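Local structure of putative O-acetylhomoserine (Thiol)-lyase (Campylobacter jejuni, 4OC9) at residues N101-K107 against A127-D133; I108-T114 against T383-L387; L92-A96 against K147-F151; I161-E165 against L329-F334; S155-I159 against G341-F345. The protein probably uses pyridoxal 5'-phosphate to make sulfur amino acids, as an O-acetylhomoserine aminocarboxypropyltransferase of the trans-sulfuration enzyme family. One frame throughout, in Å; residues are numbered along the deposited sequence.

Interaction 1 of 5, residues N101-K107 against A127-D133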
# COMPACT_ATOMS: atom_id res chain seq x y z
N ASN D 101 -38.33 -11.40 -10.05
CA ASN D 101 -37.79 -10.88 -11.28
C ASN D 101 -37.37 -9.43 -11.07
O ASN D 101 -37.78 -8.78 -10.09
CB ASN D 101 -38.79 -11.02 -12.43
CG ASN D 101 -40.01 -10.16 -12.27
OD1 ASN D 101 -39.98 -8.97 -12.56
ND2 ASN D 101 -41.13 -10.79 -11.99
N VAL D 102 -36.52 -8.96 -11.97
CA VAL D 102 -36.04 -7.59 -11.91
C VAL D 102 -36.14 -7.04 -13.29
O VAL D 102 -35.90 -7.75 -14.27
CB VAL D 102 -34.56 -7.46 -11.41
CG1 VAL D 102 -34.43 -7.99 -9.98
CG2 VAL D 102 -33.59 -8.19 -12.32
N ALA D 103 -36.45 -5.75 -13.37
CA ALA D 103 -36.56 -5.04 -14.64
C ALA D 103 -35.25 -4.28 -14.88
O ALA D 103 -34.78 -3.56 -13.99
CB ALA D 103 -37.72 -4.07 -14.61
N TYR D 104 -34.71 -4.40 -16.09
CA TYR D 104 -33.46 -3.73 -16.38
C TYR D 104 -33.42 -3.07 -17.76
O TYR D 104 -33.98 -3.56 -18.73
CB TYR D 104 -32.31 -4.74 -16.28
CG TYR D 104 -32.26 -5.77 -17.40
CD1 TYR D 104 -33.11 -6.87 -17.42
CD2 TYR D 104 -31.30 -5.68 -18.40
CE1 TYR D 104 -33.04 -7.81 -18.44
CE2 TYR D 104 -31.22 -6.62 -19.40
CZ TYR D 104 -32.10 -7.68 -19.42
OH TYR D 104 -32.00 -8.60 -20.42
N SER D 105 -32.74 -1.95 -17.82
CA SER D 105 -32.57 -1.19 -19.05
C SER D 105 -31.79 -1.97 -20.11
O SER D 105 -30.83 -2.69 -19.81
CB SER D 105 -31.86 0.15 -18.74
OG SER D 105 -31.55 0.85 -19.93
N ASN D 106 -32.21 -1.79 -21.35
CA ASN D 106 -31.59 -2.45 -22.49
C ASN D 106 -30.32 -1.72 -22.89
O ASN D 106 -29.61 -2.14 -23.80
CB ASN D 106 -32.55 -2.52 -23.68
CG ASN D 106 -32.92 -1.14 -24.23
OD1 ASN D 106 -32.82 -0.10 -23.57
ND2 ASN D 106 -33.38 -1.13 -25.46
N LYS D 107 -30.05 -0.59 -22.24
CA LYS D 107 -28.84 0.18 -22.53
C LYS D 107 -27.97 0.36 -21.26
O LYS D 107 -28.07 1.37 -20.56
CB LYS D 107 -29.17 1.53 -23.18
CG LYS D 107 -29.89 1.38 -24.50
CD LYS D 107 -30.08 2.70 -25.22
CE LYS D 107 -30.89 2.46 -26.46
NZ LYS D 107 -30.97 3.67 -27.30
N ALA D 127 -34.80 -12.07 -15.27
CA ALA D 127 -34.51 -10.73 -15.74
C ALA D 127 -35.45 -10.35 -16.89
O ALA D 127 -35.68 -11.15 -17.80
CB ALA D 127 -33.08 -10.61 -16.20
N ARG D 128 -35.99 -9.13 -16.83
CA ARG D 128 -36.90 -8.60 -17.85
C ARG D 128 -36.43 -7.25 -18.36
O ARG D 128 -36.54 -6.25 -17.68
CB ARG D 128 -38.33 -8.47 -17.29
CG ARG D 128 -38.93 -9.78 -16.82
CD ARG D 128 -40.31 -9.59 -16.24
NE ARG D 128 -40.86 -10.84 -15.71
CZ ARG D 128 -42.03 -10.94 -15.09
NH1 ARG D 128 -42.79 -9.86 -14.91
NH2 ARG D 128 -42.44 -12.12 -14.65
N GLU D 129 -35.95 -7.26 -19.60
CA GLU D 129 -35.47 -6.10 -20.30
C GLU D 129 -36.56 -5.07 -20.61
O GLU D 129 -37.74 -5.40 -20.73
CB GLU D 129 -34.93 -6.56 -21.65
CG GLU D 129 -34.25 -5.49 -22.50
CD GLU D 129 -33.94 -5.98 -23.91
OE1 GLU D 129 -33.08 -5.40 -24.63
OE2 GLU D 129 -34.56 -6.98 -24.31
N PHE D 130 -36.18 -3.79 -20.67
CA PHE D 130 -37.14 -2.74 -21.01
C PHE D 130 -36.33 -1.68 -21.73
O PHE D 130 -35.10 -1.63 -21.59
CB PHE D 130 -37.94 -2.14 -19.83
CG PHE D 130 -37.14 -1.24 -18.92
CD1 PHE D 130 -36.46 -1.75 -17.83
CD2 PHE D 130 -37.12 0.14 -19.13
CE1 PHE D 130 -35.76 -0.91 -16.99
CE2 PHE D 130 -36.44 0.98 -18.29
CZ PHE D 130 -35.74 0.46 -17.22
N ASP D 131 -37.02 -0.88 -22.53
CA ASP D 131 -36.39 0.16 -23.30
C ASP D 131 -36.52 1.52 -22.57
O ASP D 131 -37.64 2.01 -22.36
CB ASP D 131 -37.09 0.21 -24.67
CG ASP D 131 -36.47 1.24 -25.64
OD1 ASP D 131 -35.44 1.91 -25.35
OD2 ASP D 131 -37.05 1.36 -26.74
N ILE D 132 -35.38 2.12 -22.20
CA ILE D 132 -35.42 3.41 -21.51
C ILE D 132 -36.02 4.50 -22.39
O ILE D 132 -36.43 5.53 -21.88
CB ILE D 132 -34.07 4.01 -21.07
CG1 ILE D 132 -33.12 3.91 -22.24
CG2 ILE D 132 -33.49 3.29 -19.90
CD1 ILE D 132 -32.10 5.00 -22.18
N ASP D 133 -35.98 4.31 -23.70
CA ASP D 133 -36.53 5.29 -24.64
C ASP D 133 -38.03 5.17 -24.84
O ASP D 133 -38.63 6.02 -25.45
CB ASP D 133 -35.82 5.19 -25.99
CG ASP D 133 -34.37 5.68 -25.93
OD1 ASP D 133 -34.09 6.59 -25.14
OD2 ASP D 133 -33.54 5.19 -26.74

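Interaction 2 of 5, residues I108-T114 against T383-L387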
# COMPACT_ATOMS: atom_id res chain seq x y z
N ILE D 108 -27.16 -0.67 -20.99
CA ILE D 108 -26.27 -0.69 -19.85
C ILE D 108 -24.93 -1.36 -20.14
O ILE D 108 -24.71 -1.89 -21.23
CB ILE D 108 -26.87 -1.41 -18.64
CG1 ILE D 108 -27.15 -2.88 -18.99
CG2 ILE D 108 -28.11 -0.67 -18.19
CD1 ILE D 108 -27.76 -3.69 -17.86
N TYR D 109 -24.07 -1.31 -19.12
CA TYR D 109 -22.76 -1.90 -19.18
C TYR D 109 -22.91 -3.38 -19.47
O TYR D 109 -23.70 -4.07 -18.84
CB TYR D 109 -21.97 -1.60 -17.88
CG TYR D 109 -20.66 -2.33 -17.78
CD1 TYR D 109 -19.60 -2.01 -18.62
CD2 TYR D 109 -20.45 -3.28 -16.78
CE1 TYR D 109 -18.39 -2.68 -18.52
CE2 TYR D 109 -19.24 -3.94 -16.66
CZ TYR D 109 -18.21 -3.64 -17.52
OH TYR D 109 -17.01 -4.31 -17.39
N GLY D 110 -22.14 -3.84 -20.45
CA GLY D 110 -22.14 -5.23 -20.89
C GLY D 110 -22.03 -6.25 -19.78
O GLY D 110 -22.76 -7.26 -19.76
N GLY D 111 -21.12 -6.00 -18.86
CA GLY D 111 -20.95 -6.89 -17.74
C GLY D 111 -22.22 -6.95 -16.91
O GLY D 111 -22.67 -8.03 -16.52
N THR D 112 -22.82 -5.80 -16.63
CA THR D 112 -24.03 -5.78 -15.82
C THR D 112 -25.16 -6.49 -16.58
O THR D 112 -26.08 -7.08 -15.97
CB THR D 112 -24.48 -4.34 -15.54
OG1 THR D 112 -23.38 -3.59 -15.01
CG2 THR D 112 -25.63 -4.32 -14.55
N GLN D 113 -25.13 -6.42 -17.89
CA GLN D 113 -26.16 -7.04 -18.71
C GLN D 113 -26.06 -8.55 -18.60
O GLN D 113 -27.08 -9.23 -18.45
CB GLN D 113 -26.05 -6.53 -20.15
CG GLN D 113 -27.11 -7.03 -21.11
CD GLN D 113 -27.09 -6.23 -22.39
OE1 GLN D 113 -26.36 -5.24 -22.52
NE2 GLN D 113 -27.92 -6.64 -23.35
N THR D 114 -24.84 -9.06 -18.66
CA THR D 114 -24.58 -10.50 -18.53
C THR D 114 -24.99 -10.97 -17.12
O THR D 114 -25.65 -11.99 -16.96
CB THR D 114 -23.11 -10.82 -18.78
OG1 THR D 114 -22.80 -10.48 -20.14
CG2 THR D 114 -22.86 -12.26 -18.59
N THR D 383 -16.00 -5.40 -25.16
CA THR D 383 -16.87 -5.14 -23.98
C THR D 383 -18.30 -5.65 -24.10
O THR D 383 -18.94 -5.97 -23.10
CB THR D 383 -16.94 -3.63 -23.63
OG1 THR D 383 -17.52 -2.90 -24.73
CG2 THR D 383 -15.54 -3.08 -23.30
N HIS D 384 -18.80 -5.69 -25.32
CA HIS D 384 -20.14 -6.16 -25.59
C HIS D 384 -20.07 -7.35 -26.55
O HIS D 384 -21.00 -7.64 -27.32
CB HIS D 384 -21.00 -5.00 -26.06
CG HIS D 384 -21.26 -4.00 -24.97
ND1 HIS D 384 -20.28 -3.16 -24.48
CD2 HIS D 384 -22.39 -3.70 -24.30
CE1 HIS D 384 -20.79 -2.40 -23.53
NE2 HIS D 384 -22.08 -2.70 -23.42
N SER D 385 -18.95 -8.06 -26.44
CA SER D 385 -18.66 -9.25 -27.22
C SER D 385 -19.65 -10.38 -26.88
O SER D 385 -20.00 -11.20 -27.74
CB SER D 385 -17.23 -9.73 -26.92
OG SER D 385 -16.92 -10.92 -27.63
N GLN D 386 -20.10 -10.43 -25.62
CA GLN D 386 -21.04 -11.46 -25.17
C GLN D 386 -22.47 -11.29 -25.72
O GLN D 386 -23.15 -12.29 -25.94
CB GLN D 386 -21.06 -11.52 -23.63
CG GLN D 386 -19.77 -12.04 -23.01
CD GLN D 386 -19.74 -11.91 -21.49
OE1 GLN D 386 -20.05 -10.85 -20.93
NE2 GLN D 386 -19.31 -12.97 -20.83
N LEU D 387 -22.89 -10.05 -25.98
CA LEU D 387 -24.24 -9.77 -26.50
C LEU D 387 -24.53 -10.36 -27.89
O LEU D 387 -23.61 -10.54 -28.70
CB LEU D 387 -24.56 -8.26 -26.49
CG LEU D 387 -24.75 -7.47 -25.18
CD1 LEU D 387 -23.57 -7.52 -24.21
CD2 LEU D 387 -25.09 -6.03 -25.53

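Interaction 3 of 5, residues L92-A96 against K147-F151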
# COMPACT_ATOMS: atom_id res chain seq x y z
N LEU D 92 -29.10 -5.88 -6.28
CA LEU D 92 -30.17 -6.70 -6.80
C LEU D 92 -30.60 -7.83 -5.83
O LEU D 92 -31.79 -7.98 -5.50
CB LEU D 92 -29.76 -7.27 -8.16
CG LEU D 92 -29.58 -6.18 -9.24
CD1 LEU D 92 -28.91 -6.71 -10.50
CD2 LEU D 92 -30.91 -5.52 -9.59
N ILE D 93 -29.64 -8.62 -5.36
CA ILE D 93 -29.96 -9.72 -4.43
C ILE D 93 -30.47 -9.22 -3.10
O ILE D 93 -31.11 -9.99 -2.39
CB ILE D 93 -28.81 -10.71 -4.20
CG1 ILE D 93 -27.62 -10.00 -3.53
CG2 ILE D 93 -28.43 -11.38 -5.52
CD1 ILE D 93 -26.41 -10.87 -3.29
N ASN D 94 -30.23 -7.96 -2.75
CA ASN D 94 -30.71 -7.49 -1.47
C ASN D 94 -32.20 -7.22 -1.59
O ASN D 94 -32.88 -7.00 -0.59
CB ASN D 94 -30.03 -6.18 -1.07
CG ASN D 94 -30.17 -5.89 0.42
OD1 ASN D 94 -30.21 -6.82 1.24
ND2 ASN D 94 -30.14 -4.63 0.78
N LEU D 95 -32.67 -7.20 -2.84
CA LEU D 95 -34.07 -6.94 -3.17
C LEU D 95 -34.83 -8.13 -3.76
O LEU D 95 -36.00 -8.31 -3.46
CB LEU D 95 -34.14 -5.80 -4.18
CG LEU D 95 -33.60 -4.45 -3.71
CD1 LEU D 95 -33.54 -3.46 -4.86
CD2 LEU D 95 -34.43 -3.92 -2.55
N ALA D 96 -34.15 -8.94 -4.57
CA ALA D 96 -34.77 -10.10 -5.19
C ALA D 96 -34.10 -11.41 -4.79
O ALA D 96 -32.88 -11.48 -4.59
CB ALA D 96 -34.72 -9.96 -6.69
N LYS D 147 -38.93 -6.98 -8.20
CA LYS D 147 -38.33 -6.34 -7.00
C LYS D 147 -37.40 -5.13 -7.23
O LYS D 147 -37.04 -4.44 -6.27
CB LYS D 147 -37.55 -7.39 -6.25
CG LYS D 147 -38.35 -8.63 -5.97
CD LYS D 147 -39.65 -8.34 -5.25
CE LYS D 147 -40.31 -9.64 -4.84
NZ LYS D 147 -41.63 -9.34 -4.27
N ALA D 148 -36.99 -4.90 -8.47
CA ALA D 148 -36.10 -3.78 -8.76
C ALA D 148 -36.17 -3.33 -10.21
O ALA D 148 -36.48 -4.12 -11.12
CB ALA D 148 -34.67 -4.12 -8.39
N ILE D 149 -35.91 -2.04 -10.40
CA ILE D 149 -35.90 -1.38 -11.71
C ILE D 149 -34.47 -0.80 -11.81
O ILE D 149 -34.12 0.13 -11.07
CB ILE D 149 -36.96 -0.31 -11.82
CG1 ILE D 149 -38.35 -0.97 -11.74
CG2 ILE D 149 -36.79 0.42 -13.13
CD1 ILE D 149 -39.53 -0.02 -11.73
N PHE D 150 -33.67 -1.40 -12.70
CA PHE D 150 -32.28 -1.03 -12.87
C PHE D 150 -31.96 -0.34 -14.16
O PHE D 150 -32.37 -0.78 -15.22
CB PHE D 150 -31.43 -2.29 -12.81
CG PHE D 150 -29.95 -2.02 -12.79
CD1 PHE D 150 -29.24 -1.87 -13.97
CD2 PHE D 150 -29.27 -1.93 -11.58
CE1 PHE D 150 -27.89 -1.60 -13.94
CE2 PHE D 150 -27.91 -1.66 -11.56
CZ PHE D 150 -27.23 -1.49 -12.74
N PHE D 151 -31.20 0.75 -14.04
CA PHE D 151 -30.80 1.53 -15.20
C PHE D 151 -29.59 2.39 -14.89
O PHE D 151 -29.19 2.55 -13.73
CB PHE D 151 -31.92 2.46 -15.64
CG PHE D 151 -32.22 3.54 -14.65
CD1 PHE D 151 -33.03 3.29 -13.57
CD2 PHE D 151 -31.73 4.80 -14.83
CE1 PHE D 151 -33.34 4.30 -12.68
CE2 PHE D 151 -32.02 5.82 -13.93
CZ PHE D 151 -32.82 5.57 -12.85

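Interaction 4 of 5, residues I161-E165 against L329-F334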
# COMPACT_ATOMS: atom_id res chain seq x y z
N ILE D 161 -29.11 8.83 -22.03
CA ILE D 161 -29.60 9.44 -20.81
C ILE D 161 -31.02 9.01 -20.50
O ILE D 161 -31.95 9.17 -21.31
CB ILE D 161 -29.55 10.96 -20.88
CG1 ILE D 161 -28.11 11.40 -21.13
CG2 ILE D 161 -30.07 11.55 -19.58
CD1 ILE D 161 -27.91 12.90 -21.24
N ALA D 162 -31.20 8.54 -19.28
CA ALA D 162 -32.50 8.09 -18.80
C ALA D 162 -33.34 9.24 -18.27
O ALA D 162 -32.81 10.13 -17.58
CB ALA D 162 -32.30 7.06 -17.69
N ASP D 163 -34.63 9.23 -18.57
CA ASP D 163 -35.53 10.26 -18.10
C ASP D 163 -35.93 9.75 -16.71
O ASP D 163 -36.95 9.10 -16.51
CB ASP D 163 -36.72 10.45 -19.03
CG ASP D 163 -37.55 11.68 -18.68
OD1 ASP D 163 -37.44 12.19 -17.54
OD2 ASP D 163 -38.33 12.13 -19.55
N ILE D 164 -35.09 10.10 -15.75
CA ILE D 164 -35.25 9.66 -14.37
C ILE D 164 -36.62 9.92 -13.75
O ILE D 164 -37.20 8.99 -13.19
CB ILE D 164 -34.14 10.20 -13.47
CG1 ILE D 164 -32.77 9.82 -14.04
CG2 ILE D 164 -34.30 9.64 -12.07
CD1 ILE D 164 -31.59 10.41 -13.28
N GLU D 165 -37.13 11.14 -13.84
CA GLU D 165 -38.46 11.47 -13.28
C GLU D 165 -39.59 10.50 -13.70
O GLU D 165 -40.44 10.16 -12.89
CB GLU D 165 -38.92 12.87 -13.64
CG GLU D 165 -38.08 13.98 -13.05
CD GLU D 165 -38.61 15.34 -13.44
OE1 GLU D 165 -39.69 15.40 -14.10
OE2 GLU D 165 -37.95 16.35 -13.09
N LEU D 329 -32.63 15.89 -22.68
CA LEU D 329 -32.55 15.21 -21.38
C LEU D 329 -31.26 15.69 -20.67
O LEU D 329 -31.24 15.83 -19.45
CB LEU D 329 -32.58 13.70 -21.54
CG LEU D 329 -33.94 13.18 -21.99
CD1 LEU D 329 -33.94 11.74 -22.45
CD2 LEU D 329 -34.92 13.37 -20.83
N PHE D 330 -30.21 15.92 -21.44
CA PHE D 330 -28.95 16.39 -20.89
C PHE D 330 -29.17 17.74 -20.24
O PHE D 330 -28.81 17.94 -19.09
CB PHE D 330 -27.87 16.45 -21.97
CG PHE D 330 -26.67 17.24 -21.56
CD1 PHE D 330 -25.82 16.80 -20.58
CD2 PHE D 330 -26.34 18.41 -22.23
CE1 PHE D 330 -24.68 17.53 -20.23
CE2 PHE D 330 -25.19 19.13 -21.91
CZ PHE D 330 -24.37 18.69 -20.91
N LYS D 331 -29.74 18.67 -21.00
CA LYS D 331 -30.01 20.01 -20.48
C LYS D 331 -30.95 19.97 -19.28
O LYS D 331 -30.86 20.78 -18.39
CB LYS D 331 -30.62 20.92 -21.57
CG LYS D 331 -29.70 21.28 -22.74
CD LYS D 331 -28.50 22.09 -22.26
CE LYS D 331 -27.60 22.49 -23.42
NZ LYS D 331 -26.47 23.35 -23.02
N LYS D 332 -31.85 19.01 -19.26
CA LYS D 332 -32.81 18.90 -18.17
C LYS D 332 -32.22 18.39 -16.85
O LYS D 332 -32.53 18.93 -15.79
CB LYS D 332 -33.96 17.98 -18.56
CG LYS D 332 -35.02 17.87 -17.50
CD LYS D 332 -36.12 16.91 -17.91
CE LYS D 332 -37.18 16.79 -16.82
NZ LYS D 332 -38.21 15.77 -17.15
N TYR D 333 -31.38 17.38 -16.92
CA TYR D 333 -30.79 16.81 -15.71
C TYR D 333 -29.36 17.21 -15.31
O TYR D 333 -29.00 17.04 -14.15
CB TYR D 333 -30.86 15.32 -15.79
CG TYR D 333 -32.26 14.78 -15.77
CD1 TYR D 333 -32.95 14.68 -14.58
CD2 TYR D 333 -32.86 14.30 -16.92
CE1 TYR D 333 -34.24 14.18 -14.55
CE2 TYR D 333 -34.13 13.80 -16.89
CZ TYR D 333 -34.82 13.73 -15.69
OH TYR D 333 -36.11 13.19 -15.66
N PHE D 334 -28.56 17.75 -16.22
CA PHE D 334 -27.15 18.13 -15.90
C PHE D 334 -26.99 19.64 -15.67
O PHE D 334 -26.87 20.41 -16.62
CB PHE D 334 -26.24 17.63 -17.02
CG PHE D 334 -26.12 16.14 -17.07
CD1 PHE D 334 -27.16 15.36 -17.54
CD2 PHE D 334 -24.95 15.51 -16.74
CE1 PHE D 334 -27.05 13.99 -17.63
CE2 PHE D 334 -24.83 14.14 -16.83
CZ PHE D 334 -25.88 13.37 -17.27
O HOH W 1 -38.39 15.30 -19.79

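Interaction 5 of 5, residues S155-I159 against G341-F345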
# COMPACT_ATOMS: atom_id res chain seq x y z
N SER D 155 -25.63 6.06 -19.92
CA SER D 155 -25.20 4.69 -20.30
C SER D 155 -23.88 4.49 -20.97
O SER D 155 -23.39 5.37 -21.66
CB SER D 155 -26.24 4.00 -21.18
OG SER D 155 -26.30 4.56 -22.47
N ASN D 156 -23.36 3.28 -20.78
CA ASN D 156 -22.10 2.81 -21.30
C ASN D 156 -22.34 1.68 -22.29
O ASN D 156 -22.69 0.59 -21.87
CB ASN D 156 -21.25 2.37 -20.12
CG ASN D 156 -19.87 1.87 -20.53
OD1 ASN D 156 -19.64 1.52 -21.66
ND2 ASN D 156 -18.99 1.74 -19.55
N PRO D 157 -21.95 1.84 -23.56
CA PRO D 157 -21.27 2.90 -24.27
C PRO D 157 -22.10 3.82 -25.13
O PRO D 157 -21.50 4.62 -25.87
CB PRO D 157 -20.43 2.10 -25.25
CG PRO D 157 -21.40 1.08 -25.70
CD PRO D 157 -22.24 0.73 -24.48
N GLN D 158 -23.42 3.68 -25.11
CA GLN D 158 -24.25 4.57 -25.95
C GLN D 158 -24.35 6.03 -25.47
O GLN D 158 -24.65 6.91 -26.24
CB GLN D 158 -25.63 4.09 -26.39
CG GLN D 158 -26.08 4.90 -27.60
CD GLN D 158 -27.50 4.63 -28.00
OE1 GLN D 158 -28.13 3.70 -27.50
NE2 GLN D 158 -28.02 5.42 -28.93
N ILE D 159 -24.07 6.28 -24.20
CA ILE D 159 -24.16 7.61 -23.64
C ILE D 159 -25.65 7.98 -23.69
O ILE D 159 -26.04 9.07 -24.06
CB ILE D 159 -23.28 8.66 -24.33
CG1 ILE D 159 -21.81 8.24 -24.46
CG2 ILE D 159 -23.26 9.95 -23.55
CD1 ILE D 159 -21.56 7.19 -25.50
N GLY D 341 -16.62 12.15 -19.48
CA GLY D 341 -15.62 11.79 -20.50
C GLY D 341 -15.77 10.61 -21.39
O GLY D 341 -14.81 10.20 -22.03
N LEU D 342 -16.97 10.04 -21.44
CA LEU D 342 -17.18 8.90 -22.30
C LEU D 342 -17.93 9.31 -23.55
O LEU D 342 -18.85 10.12 -23.50
CB LEU D 342 -18.06 7.88 -21.60
CG LEU D 342 -18.14 6.55 -22.33
CD1 LEU D 342 -16.75 5.89 -22.27
CD2 LEU D 342 -19.15 5.66 -21.65
N LEU D 343 -17.50 8.80 -24.70
CA LEU D 343 -18.22 9.12 -25.93
C LEU D 343 -17.97 7.98 -26.91
O LEU D 343 -17.09 7.15 -26.68
CB LEU D 343 -17.76 10.42 -26.53
CG LEU D 343 -16.38 10.58 -27.17
CD1 LEU D 343 -16.29 9.79 -28.47
CD2 LEU D 343 -16.17 12.03 -27.55
N SER D 344 -18.78 7.90 -27.97
CA SER D 344 -18.55 6.87 -28.96
C SER D 344 -18.77 7.50 -30.31
O SER D 344 -19.31 8.58 -30.44
CB SER D 344 -19.44 5.65 -28.79
OG SER D 344 -20.77 5.96 -29.06
N PHE D 345 -18.23 6.86 -31.34
CA PHE D 345 -18.40 7.37 -32.70
C PHE D 345 -18.34 6.22 -33.69
O PHE D 345 -17.84 5.14 -33.38
CB PHE D 345 -17.37 8.46 -33.07
CG PHE D 345 -15.95 7.99 -33.17
CD1 PHE D 345 -15.46 7.50 -34.36
CD2 PHE D 345 -15.11 8.03 -32.08
CE1 PHE D 345 -14.15 7.08 -34.46
CE2 PHE D 345 -13.81 7.59 -32.16
CZ PHE D 345 -13.32 7.13 -33.36

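Interaction 1 of 5, residues N101-K107 against A127-D133
Strands 101-105 and 126-130 are the parallel arms of a beta-alpha-beta unit, with helix 110-119 as the crossover. The ladder pairs R128 N with V102 O (2.9 Å), Y104 N with R128 O (3.0 Å), F130 N with Y104 O (2.9 Å) and, weakly, N106 N with F130 O. Two aromatic side chains, both p at chi1, fold back across the neighbouring strand, one on each sheet face. The Y104 ring shares its face with V102, A127 and E129; E129 CA lies over it, 3.9 Å from the centroid, and A127 CB is 3.6 Å from Y104 CE1. On the other face the F130 ring covers S105 CA, 4.1 Å from the centroid. N101 ND2 covers one face of the R128 guanidinium without bonding to it; N101 bonds to T146 and D143, R128 (m at chi1, then extended) to V141, D143 and E126. At the strand ends two side chains close turns: S105 OG accepts from K107 N at 3.1 Å (ST turn), D131 OD1 from D133 N at 3.0 Å (Asx turn). K107, stretched after chi1 and also bonded to Q158, puts NZ 3.0 Å from D133 OD2 in a salt bridge, and Y326 OH bonds to both atoms.

Interaction 2 of 5, residues I108-T114 against T383-L387
Start at I108, whose CA-CB bond points away from the loop, its side chain packing on E152 of strand 146-152, while its carbonyl O comes 3.5 Å from H384 NE2, at the edge of the imidazole. Y109 is the N-cap residue of helix 110-119; its CA-CB bond points away, and its hydroxyl bonds to R56 of the second subunit. G110 is where the two backbones come closest: its CA sits over the H384 ring, 3.9 Å from the centroid, a CH-pi contact. A side chain would not fit there, since a CB on G110 would run into T383 O. Within the loop, H384 ND1 and T383 OG1 are hydrogen-bonded at 2.8 Å. In the fold, the first turn of a helix flanking the seven-stranded sheet meets the loop between strand 375-377 of the smaller sheet and helix 389-394, so the contact joins the two sheet-bearing parts of the chain. Q113 points back at the loop, its OE1 3.4 Å from L387 CD2, though L387 is poorly ordered. At T114 the hydroxyl OG1 lies 2.9 Å from Q386 OE1 and 3.2 Å from G110 O, and its single proton could serve either; D269 of the second subunit packs against T114.

Interaction 3 of 5, residues L92-A96 against K147-F151
K147, second residue of strand 146-152, lies against the chain leaving helix 84-93. Its CB is wedged against that exit, 3.3 Å from L95 O and 3.8 Å from A96 CB; beyond CB, m at chi1 and at chi2, the side chain swings off so that its ammonium reaches the carbonyl O of R234. A148 comes next, a small side chain pointing straight at the helix end, and two leucines close over it: L95 CD1 approaches A148 CB to 3.8 Å and L92 CD2 to 4.2 Å. I149 faces the opposite side of the sheet, where helix 164-174 covers it through I167 and A171. This is the three-layer alpha/beta/alpha large domain of fold-type I (aspartate aminotransferase-like) PLP enzymes, a mostly parallel sheet with helices on both faces. F150 turns back to the side of A148, its CD2 reaching L92 CD2 at 4.4 Å, with I179 of the adjoining strand also packed on both residues. F151 again faces helix 164-174. No hydrogen bond links the segments: much of the strand's backbone bonds to neighbouring strands, while L95 N and A96 N bond back to L92 O; the fit therefore depends on complementary apolar shape, with A148 leaving room for the leucines.

Interaction 4 of 5, residues I161-E165 against L329-F334
The tyrosine hydroxyl of Y333 does here what a capping side chain often does: it meets the first turn of helix 164-174. Y333 OH accepts from E165 N at 2.9 Å and donates to D163 OD1 at a very short 2.5 Å, while D163, at the N-cap position and centre of an inverse gamma turn, makes no capping bond with its own side chain. The contact thus ties the start of a helix flanking the large, mostly parallel sheet to helix 327-333, which leads into the strand 342-346 of the smaller sheet. The Y333 ring also meets H195 edge-to-face, and its CE1 lies 4.1 Å from I164 CB. At the other end of the interface I161, which loses the most surface, packs on the end of helix 327-333 and on F334 just past it: I161 CG2 touches L329 CB at 3.8 Å, and I161 CD1 reaches F330 CB at 3.6 Å and F334 CE1 at 3.9 Å. The polar margin belongs to K332, whose extended chain places NZ between two acids in a loose network, a weak 3.4 Å from E165 OE1 and a long 3.7 Å from D163 OD1. A water completes the link to D163, accepting from K332 NZ at 2.7 Å and donating to D163 OD2 at 3.2 Å.

Interaction 5 of 5, residues S155-I159 against G341-F345
L342, I159 and S344 give up the most surface here. L342 drops its side chain into the bend of the 155-159 loop, where L342 CD2 lies 4.0 Å from N156 CG, 4.2 Å from S155 O and 4.4 Å from P157 CA. That bend includes a cis peptide between N156 and P157 and is closed by I159 N bonding to S155 O at 2.8 Å; the positive phi of I159 (65°) sets the course of the chain beyond it. The turn presents the I159 side chain to the strand, with I159 CG1 3.6 Å from L342 O. Two residues on from L342, and pointing to the same side, S344 approaches the loop with OG 3.5 Å from P157 O, but its polar partner is N317 ND2. No hydrogen bond links the two segments, and the contact is one of close fit. L343, between them, faces the other way onto A304 and L307 of helix 276-309. Strand 342-346 therefore lies between that long helix and the loop, which follows strand 146-152 of the large sheet and leads on to helix 164-174; R403 of the adjacent strand 401-405 packs beside P157 and L342.

In the fold
Interactions 1 and 3 both involve the large sheet (centres about 11 Å apart): interaction 1 pairs two strands, interaction 3 packs a helix end on one face, and along the chain interaction 1 falls between the halves of interaction 3. Strand 101-105 pairs with strand 146-152. Interactions 2, 4 and 5 are long-range ties, each connecting the region just after one of those strands, at 108-114, 155-159 or 161-165, with residues 329 to 387, including strand 342-346 of the smaller sheet. Interactions 2 and 5, about 14 Å apart (centres), meet where H384 touches P157; interactions 4 and 5 lie about 15 Å apart. They seat the smaller sheet's region at the C-terminal ends of those strands.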